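Local coordinates for protein formyltransferase (Francisella tularensis subsp. tularensis, PDB 4NV1) that is a member of the formyltransferase family, with a formyltransferase domain and a C-terminal dimerization-type domain, and binds dTDP-4-amino-4,6-dideoxyglucose, at residues A[111-122]-A[133-141]. Numbering follows the deposited sequence.
Sequences IINKLPIGATIH and IIIQEEVEV
The flat carboxamide of Gln136 meets Thr120 edge-on: NE2 of Gln136 donates to OG1 of Thr120 at 3.0 Å, and the hydroxyl oxygen lies only 4° out of the amide plane. With CG of Gln136 between its backbone N and carbonyl carbon (chi1 72°), the extended chain runs beside Thr120. A small hydroxyl suits the spot, for OG1 is also bonded to Gly96 O and Asn98 N, while NE2 has a second acceptor in Asn98 O; the pair ties the two strands to the loop beyond strand 89-94. The ring of Pro116 lies over one face of another flat group, the Glu138 carboxylate, its CB 3.9 Å from OE2. A water that accepts from Ile117 N lies within hydrogen-bonding distance of Glu138 OE2 and Val139 O, bridging the Ile117 end of the hairpin, where Val139 N donates to Ile117 O at 2.8 Å. Gly118 suits its place: lacking a side chain, its CA comes within 3.2 Å of Glu137 O, a CA-H...O contact, and 4.0 Å of Glu138 CA. On the face carrying Ala119, branched residues fill the apolar layer: CD1 of Ile121 packs alongside CG2 of Ile135 at 3.6 Å, and Leu161 and Val165 of helix 147-170 cover Ile135. Farther along, CG2 of Ile117 meets CG2 of Val141, the two side chains crossing at about a right angle. At the other end Ile121 O accepts from Ile134 N at 2.8 Å and, weakly, from Ile135 N, while Ile121 N returns a nearly straight bond to Ile135 O (174°). Two residues thus face one: a classic beta bulge, set in an antiparallel hairpin whose second strand, 133-139, forms one edge of the seven-stranded mixed sheet of the formyltransferase domain.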
loop_
_atom_site.group_PDB
_atom_site.type_symbol
_atom_site.label_atom_id
_atom_site.label_comp_id
_atom_site.label_asym_id
_atom_site.label_seq_id
_atom_site.Cartn_x
_atom_site.Cartn_y
_atom_site.Cartn_z
ATOM N N ILE A 111 8.086 -0.614 16.066
ATOM C CA ILE A 111 7.997 0.354 14.982
ATOM C C ILE A 111 7.264 1.562 15.486
ATOM O O ILE A 111 7.564 2.726 15.123
ATOM C CB ILE A 111 7.333 -0.255 13.695
ATOM C CG1 ILE A 111 8.300 -1.159 12.937
ATOM C CG2 ILE A 111 7.002 0.882 12.736
ATOM C CD1 ILE A 111 7.630 -2.134 11.971
ATOM N N ILE A 112 6.274 1.297 16.310
ATOM C CA ILE A 112 5.526 2.367 16.943
ATOM C C ILE A 112 6.164 3.077 18.126
ATOM O O ILE A 112 6.187 4.314 18.159
ATOM C CB ILE A 112 4.132 1.870 17.359
ATOM C CG1 ILE A 112 3.336 1.486 16.092
ATOM C CG2 ILE A 112 3.404 2.907 18.224
ATOM C CD1 ILE A 112 2.133 0.574 16.355
ATOM N N ASN A 113 6.598 2.314 19.123
ATOM C CA ASN A 113 7.090 2.909 20.354
ATOM C C ASN A 113 8.572 3.129 20.441
ATOM O O ASN A 113 9.016 3.635 21.403
ATOM C CB ASN A 113 6.536 2.145 21.550
ATOM C CG ASN A 113 7.153 0.769 21.753
ATOM O OD1 ASN A 113 8.287 0.485 21.392
ATOM N ND2 ASN A 113 6.386 -0.084 22.391
ATOM N N LYS A 114 9.331 2.789 19.416
ATOM C CA LYS A 114 10.753 2.940 19.298
ATOM C C LYS A 114 11.658 2.246 20.298
ATOM O O LYS A 114 12.839 2.460 20.183
ATOM C CB LYS A 114 11.208 4.406 19.163
ATOM C CG LYS A 114 10.226 5.277 18.406
ATOM C CD LYS A 114 10.079 4.729 16.986
ATOM C CE LYS A 114 9.158 5.580 16.128
ATOM N NZ LYS A 114 9.308 5.032 14.735
ATOM N N LEU A 115 11.162 1.383 21.192
ATOM C CA LEU A 115 12.070 0.472 21.910
ATOM C C LEU A 115 12.865 -0.430 20.966
ATOM O O LEU A 115 12.354 -0.823 19.909
ATOM C CB LEU A 115 11.256 -0.308 22.933
ATOM C CG LEU A 115 10.665 0.650 24.006
ATOM C CD1 LEU A 115 9.943 -0.158 25.069
ATOM C CD2 LEU A 115 11.715 1.550 24.671
ATOM N N PRO A 116 14.140 -0.726 21.279
ATOM C CA PRO A 116 14.866 -1.688 20.460
ATOM C C PRO A 116 14.094 -2.964 20.094
ATOM O O PRO A 116 13.287 -3.476 20.855
ATOM C CB PRO A 116 16.002 -2.106 21.392
ATOM C CG PRO A 116 16.325 -0.835 22.070
ATOM C CD PRO A 116 14.939 -0.386 22.454
ATOM N N ILE A 117 14.489 -3.520 18.968
ATOM C CA ILE A 117 13.935 -4.777 18.466
ATOM C C ILE A 117 15.150 -5.508 17.950
ATOM O O ILE A 117 16.147 -4.929 17.513
ATOM C CB ILE A 117 12.912 -4.494 17.313
ATOM C CG1 ILE A 117 12.350 -5.780 16.718
ATOM C CG2 ILE A 117 13.640 -3.782 16.180
ATOM C CD1 ILE A 117 11.465 -6.543 17.662
ATOM N N GLY A 118 15.069 -6.826 17.971
ATOM C CA GLY A 118 16.211 -7.648 17.569
ATOM C C GLY A 118 15.826 -9.074 17.865
ATOM O O GLY A 118 14.591 -9.425 17.792
ATOM N N ALA A 119 16.842 -9.902 18.115
ATOM C CA ALA A 119 16.603 -11.321 18.459
ATOM C C ALA A 119 17.386 -11.753 19.699
ATOM O O ALA A 119 18.476 -11.296 19.868
ATOM C CB ALA A 119 17.010 -12.221 17.290
ATOM N N THR A 120 16.791 -12.604 20.513
ATOM C CA THR A 120 17.334 -13.081 21.731
ATOM C C THR A 120 17.207 -14.604 21.792
ATOM O O THR A 120 16.166 -15.178 21.383
ATOM C CB THR A 120 16.503 -12.545 22.895
ATOM O OG1 THR A 120 16.466 -11.132 22.869
ATOM C CG2 THR A 120 17.104 -12.978 24.271
ATOM N N ILE A 121 18.281 -15.228 22.286
ATOM C CA ILE A 121 18.290 -16.612 22.769
ATOM C C ILE A 121 18.554 -16.611 24.238
ATOM O O ILE A 121 19.523 -16.004 24.739
ATOM C CB ILE A 121 19.378 -17.431 22.094
ATOM C CG1 ILE A 121 19.244 -17.345 20.593
ATOM C CG2 ILE A 121 19.323 -18.867 22.597
ATOM C CD1 ILE A 121 20.415 -17.846 19.799
ATOM N N HIS A 122 17.654 -17.241 24.955
ATOM C CA HIS A 122 17.694 -17.155 26.389
ATOM C C HIS A 122 17.179 -18.442 26.984
ATOM O O HIS A 122 16.377 -19.175 26.377
ATOM C CB HIS A 122 16.876 -15.961 26.896
ATOM C CG HIS A 122 15.403 -16.106 26.686
ATOM N ND1 HIS A 122 14.776 -15.758 25.509
ATOM C CD2 HIS A 122 14.431 -16.556 27.512
ATOM C CE1 HIS A 122 13.482 -16.007 25.608
ATOM N NE2 HIS A 122 13.254 -16.515 26.805
ATOM N N ILE A 133 19.999 -14.558 29.509
ATOM C CA ILE A 133 20.325 -14.381 28.131
ATOM C C ILE A 133 21.666 -14.983 27.729
ATOM O O ILE A 133 22.741 -14.749 28.297
ATOM C CB ILE A 133 20.370 -12.885 27.732
ATOM C CG1 ILE A 133 19.022 -12.251 28.005
ATOM C CG2 ILE A 133 20.714 -12.757 26.255
ATOM C CD1 ILE A 133 19.023 -10.739 27.893
ATOM N N ILE A 134 21.626 -15.714 26.637
ATOM C CA ILE A 134 22.803 -16.360 26.159
ATOM C C ILE A 134 23.483 -15.526 25.140
ATOM O O ILE A 134 24.724 -15.415 25.110
ATOM C CB ILE A 134 22.431 -17.665 25.486
ATOM C CG1 ILE A 134 21.790 -18.615 26.501
ATOM C CG2 ILE A 134 23.576 -18.190 24.705
ATOM C CD1 ILE A 134 21.377 -19.943 25.943
ATOM N N ILE A 135 22.662 -15.030 24.222
ATOM C CA ILE A 135 23.123 -14.171 23.162
ATOM C C ILE A 135 21.917 -13.378 22.586
ATOM O O ILE A 135 20.808 -13.934 22.445
ATOM C CB ILE A 135 23.883 -14.919 22.092
ATOM C CG1 ILE A 135 24.723 -13.946 21.286
ATOM C CG2 ILE A 135 23.025 -15.700 21.080
ATOM C CD1 ILE A 135 25.392 -14.438 20.025
ATOM N N GLN A 136 22.133 -12.093 22.289
ATOM C CA GLN A 136 21.078 -11.313 21.622
ATOM C C GLN A 136 21.695 -10.206 20.815
ATOM O O GLN A 136 22.823 -9.752 21.115
ATOM C CB GLN A 136 20.130 -10.727 22.630
ATOM C CG GLN A 136 20.750 -9.588 23.430
ATOM C CD GLN A 136 19.784 -9.102 24.453
ATOM O OE1 GLN A 136 20.195 -8.397 25.349
ATOM N NE2 GLN A 136 18.488 -9.454 24.345
ATOM N N GLU A 137 20.977 -9.771 19.794
ATOM C CA GLU A 137 21.480 -8.663 18.978
ATOM C C GLU A 137 20.363 -7.767 18.454
ATOM O O GLU A 137 19.324 -8.226 17.906
ATOM C CB GLU A 137 22.389 -9.193 17.874
ATOM C CG GLU A 137 23.154 -8.093 17.157
ATOM C CD GLU A 137 23.917 -8.613 15.951
ATOM O OE1 GLU A 137 24.208 -9.829 15.856
ATOM O OE2 GLU A 137 24.258 -7.791 15.071
ATOM N N GLU A 138 20.541 -6.463 18.657
ATOM C CA GLU A 138 19.600 -5.493 18.020
ATOM C C GLU A 138 19.590 -5.499 16.494
ATOM O O GLU A 138 20.573 -5.886 15.860
ATOM C CB GLU A 138 19.853 -4.077 18.533
ATOM C CG GLU A 138 18.916 -2.999 18.043
ATOM C CD GLU A 138 19.106 -1.702 18.833
ATOM O OE1 GLU A 138 19.962 -1.588 19.712
ATOM O OE2 GLU A 138 18.385 -0.744 18.596
ATOM N N VAL A 139 18.435 -5.156 15.915
ATOM C CA VAL A 139 18.236 -5.001 14.478
ATOM C C VAL A 139 17.708 -3.599 14.205
ATOM O O VAL A 139 16.898 -3.067 14.992
ATOM C CB VAL A 139 17.197 -6.072 14.035
ATOM C CG1 VAL A 139 16.543 -5.751 12.731
ATOM C CG2 VAL A 139 17.837 -7.470 14.021
ATOM N N GLU A 140 18.158 -2.983 13.115
ATOM C CA GLU A 140 17.777 -1.607 12.725
ATOM C C GLU A 140 16.363 -1.606 12.133
ATOM O O GLU A 140 15.988 -2.517 11.366
ATOM C CB GLU A 140 18.656 -1.105 11.565
ATOM C CG GLU A 140 20.078 -0.714 11.933
ATOM C CD GLU A 140 20.741 0.163 10.873
ATOM O OE1 GLU A 140 20.731 -0.232 9.677
ATOM O OE2 GLU A 140 21.284 1.238 11.243
ATOM N N VAL A 141 15.582 -0.603 12.468
ATOM C CA VAL A 141 14.325 -0.385 11.767
ATOM C C VAL A 141 14.546 0.792 10.828
ATOM O O VAL A 141 14.680 1.943 11.279
ATOM C CB VAL A 141 13.210 -0.042 12.730
ATOM C CG1 VAL A 141 11.916 0.189 11.954
ATOM C CG2 VAL A 141 13.031 -1.131 13.748
HETATM O O HOH W 1 15.983 -1.741 17.184
#